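Local structure of chitinase (Chromobacterium violaceum, 4TXG) at residues 703-708 against 733-738. The protein probably binds chitin and hydrolyses its glycosidic bonds. Residues are numbered along the deposited sequence; the frame is centred on the assembly and turned at random.
Sequences APANIA and DFNRVS. With CS (cesium ion), chain G.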
ATOM      1  N   ALA A 703      -3.124  -6.670  16.220  1.00  6.84           N
ATOM      2  CA  ALA A 703      -3.108  -7.935  16.959  1.00  7.31           C
ATOM      3  C   ALA A 703      -3.965  -7.793  18.192  1.00  8.22           C
ATOM      4  O   ALA A 703      -3.966  -6.735  18.831  1.00  7.63           O
ATOM      5  CB  ALA A 703      -1.683  -8.332  17.351  1.00  9.15           C
ATOM      6  N   PRO A 704      -4.705  -8.853  18.535  1.00  8.58           N
ATOM      7  CA  PRO A 704      -5.518  -8.858  19.755  1.00  9.65           C
ATOM      8  C   PRO A 704      -4.663  -8.594  20.984  1.00  8.17           C
ATOM      9  O   PRO A 704      -3.476  -8.909  20.991  1.00  9.68           O
ATOM     10  CB  PRO A 704      -6.102 -10.274  19.791  1.00 11.86           C
ATOM     11  CG  PRO A 704      -6.010 -10.775  18.402  1.00 10.67           C
ATOM     12  CD  PRO A 704      -4.838 -10.102  17.765  1.00  9.70           C
ATOM     13  N   ALA A 705      -5.264  -8.033  22.024  1.00  9.50           N
ATOM     14  CA  ALA A 705      -4.485  -7.599  23.180  1.00 11.47           C
ATOM     15  C   ALA A 705      -4.204  -8.749  24.146  1.00 17.27           C
ATOM     16  O   ALA A 705      -4.269  -8.579  25.363  1.00 26.47           O
ATOM     17  CB  ALA A 705      -5.214  -6.464  23.902  1.00 13.13           C
ATOM     18  N   ASN A 706      -3.885  -9.919  23.601  1.00 12.81           N
ATOM     19  CA  ASN A 706      -3.561 -11.074  24.429  1.00 11.40           C
ATOM     20  C   ASN A 706      -2.136 -11.576  24.190  1.00 11.39           C
ATOM     21  O   ASN A 706      -1.812 -12.734  24.486  1.00 12.85           O
ATOM     22  CB  ASN A 706      -4.566 -12.199  24.185  1.00 13.16           C
ATOM     23  CG  ASN A 706      -4.651 -12.607  22.721  1.00 12.07           C
ATOM     24  OD1 ASN A 706      -3.874 -12.150  21.889  1.00 12.68           O
ATOM     25  ND2 ASN A 706      -5.602 -13.475  22.411  1.00 15.89           N
ATOM     26  N   ILE A 707      -1.290 -10.696  23.671  1.00 13.68           N
ATOM     27  CA  ILE A 707       0.108 -11.023  23.430  1.00 13.29           C
ATOM     28  C   ILE A 707       0.772 -11.503  24.726  1.00 13.90           C
ATOM     29  O   ILE A 707       0.503 -10.985  25.807  1.00 13.93           O
ATOM     30  CB  ILE A 707       0.856  -9.809  22.844  1.00 20.02           C
ATOM     31  CG1 ILE A 707       2.337 -10.119  22.618  1.00 19.44           C
ATOM     32  CG2 ILE A 707       0.688  -8.600  23.744  1.00 24.93           C
ATOM     33  CD1 ILE A 707       3.007  -9.141  21.652  1.00 21.93           C
ATOM     34  N   ALA A 708       1.601 -12.532  24.620  1.00 11.20           N
ATOM     35  CA  ALA A 708       2.213 -13.126  25.799  1.00  9.75           C
ATOM     36  C   ALA A 708       3.601 -13.637  25.448  1.00 11.23           C
ATOM     37  O   ALA A 708       4.013 -13.565  24.286  1.00 15.92           O
ATOM     38  CB  ALA A 708       1.346 -14.250  26.336  1.00 14.53           C
ATOM     39  N   ASP A 733      -4.975   2.995  18.842  1.00  9.55           N
ATOM     40  CA  ASP A 733      -3.793   2.679  18.039  1.00  7.42           C
ATOM     41  C   ASP A 733      -2.936   1.551  18.626  1.00  7.55           C
ATOM     42  O   ASP A 733      -2.443   0.690  17.888  1.00  9.32           O
ATOM     43  CB  ASP A 733      -2.901   3.918  17.884  1.00  8.29           C
ATOM     44  CG  ASP A 733      -3.522   5.000  17.017  1.00 14.11           C
ATOM     45  OD1 ASP A 733      -4.499   4.721  16.293  1.00 13.71           O
ATOM     46  OD2 ASP A 733      -3.004   6.141  17.044  1.00 13.41           O
ATOM     47  N   PHE A 734      -2.724   1.575  19.940  1.00  7.40           N
ATOM     48  CA  PHE A 734      -1.752   0.659  20.528  1.00  7.27           C
ATOM     49  C   PHE A 734      -2.220  -0.032  21.779  1.00  8.30           C
ATOM     50  O   PHE A 734      -2.952   0.530  22.593  1.00  8.87           O
ATOM     51  CB  PHE A 734      -0.454   1.400  20.855  1.00  8.48           C
ATOM     52  CG  PHE A 734       0.165   2.074  19.672  1.00  7.93           C
ATOM     53  CD1 PHE A 734       0.687   1.320  18.633  1.00  9.41           C
ATOM     54  CD2 PHE A 734       0.216   3.457  19.593  1.00 10.62           C
ATOM     55  CE1 PHE A 734       1.271   1.938  17.537  1.00  8.53           C
ATOM     56  CE2 PHE A 734       0.783   4.088  18.487  1.00 11.88           C
ATOM     57  CZ  PHE A 734       1.312   3.332  17.463  1.00  7.52           C
ATOM     58  N   ASN A 735      -1.749  -1.263  21.923  1.00  7.41           N
ATOM     59  CA  ASN A 735      -1.777  -1.949  23.199  1.00  8.87           C
ATOM     60  C   ASN A 735      -0.370  -1.887  23.778  1.00 10.40           C
ATOM     61  O   ASN A 735       0.557  -2.464  23.207  1.00 10.82           O
ATOM     62  CB  ASN A 735      -2.227  -3.399  23.023  1.00  8.13           C
ATOM     63  CG  ASN A 735      -3.631  -3.503  22.481  1.00 10.49           C
ATOM     64  OD1 ASN A 735      -4.537  -2.829  22.961  1.00 11.85           O
ATOM     65  ND2 ASN A 735      -3.818  -4.344  21.465  1.00 11.38           N
ATOM     66  N   ARG A 736      -0.190  -1.183  24.887  1.00  9.92           N
ATOM     67  CA  ARG A 736       1.155  -1.087  25.441  1.00 10.29           C
ATOM     68  C   ARG A 736       1.467  -2.322  26.268  1.00  9.98           C
ATOM     69  O   ARG A 736       0.680  -2.739  27.110  1.00 10.08           O
ATOM     70  CB  ARG A 736       1.332   0.178  26.278  1.00 11.26           C
ATOM     71  CG  ARG A 736       2.805   0.436  26.607  1.00  9.71           C
ATOM     72  CD  ARG A 736       3.099   1.898  26.917  1.00 11.43           C
ATOM     73  NE  ARG A 736       4.541   2.097  27.071  1.00 10.06           N
ATOM     74  CZ  ARG A 736       5.377   2.313  26.059  1.00 11.25           C
ATOM     75  NH1 ARG A 736       4.928   2.366  24.804  1.00  8.52           N
ATOM     76  NH2 ARG A 736       6.670   2.474  26.304  1.00 10.90           N
ATOM     77  N   VAL A 737       2.636  -2.896  26.005  1.00  7.84           N
ATOM     78  CA  VAL A 737       3.064  -4.159  26.595  1.00  9.60           C
ATOM     79  C   VAL A 737       4.180  -3.900  27.601  1.00 12.13           C
ATOM     80  O   VAL A 737       4.962  -2.974  27.418  1.00 11.56           O
ATOM     81  CB  VAL A 737       3.543  -5.118  25.486  1.00 16.26           C
ATOM     82  CG1 VAL A 737       4.381  -6.260  26.039  1.00 19.74           C
ATOM     83  CG2 VAL A 737       2.346  -5.629  24.704  1.00 18.94           C
ATOM     84  N   SER A 738       4.223  -4.688  28.672  1.00  9.79           N
ATOM     85  CA  SER A 738       5.311  -4.623  29.639  1.00 11.20           C
ATOM     86  C   SER A 738       5.929  -5.999  29.828  1.00 13.16           C
ATOM     87  O   SER A 738       5.225  -6.999  29.955  1.00 12.33           O
ATOM     88  CB  SER A 738       4.816  -4.092  30.982  1.00 15.36           C
ATOM     89  OG  SER A 738       5.761  -4.329  32.018  1.00 18.51           O
TER
HETATM   90 CS    CS G 806      -2.825   2.501  24.918  1.00 92.17          CS
HETATM   91  O   HOH W   1      -6.154  -5.051  19.554  1.00 14.61           O
HETATM   92  O   HOH W   2      -1.825  -5.592  20.074  1.00 15.55           O
HETATM   93  O   HOH W   3       0.262   3.313  24.350  1.00 19.88           O
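Two water molecules join the carboxamide of N735 to the backbone of A703. Each accepts a hydrogen bond from ND2 of N735 and donates one to A703 O; the shorter route has 2.7 Å from N735 ND2 to its water, the longer 3.1 Å. Both N-H groups of the amide are thus spent on solvent-mediated links, while ND2 and A703 O themselves stay 3.6 Å apart. At the other end of the amide, OD1 of N735 accepts a hydrogen bond from the backbone N of H722, so the two ends together fix the rotation of the group.

CB of A705 packs against the same carboxamide, 3.5 Å from N735 ND2. In the β-sandwich of the Chitinase C region, segment 703-708 links strand 694-700 of one sheet to strand 708-709 of the other, and strand 734-740 pairs with 694-700 and 716-719. Methyl meets methyl between the layers: CG2 of V737, anti to its own carbonyl carbon, lies 3.5 Å from CG2 of I707, the side chains crossing at about a right angle. V717 touches both residues. On F734, carbonyl O binds a cesium ion at 3.0 Å, with S719 OG and a water as further ligands.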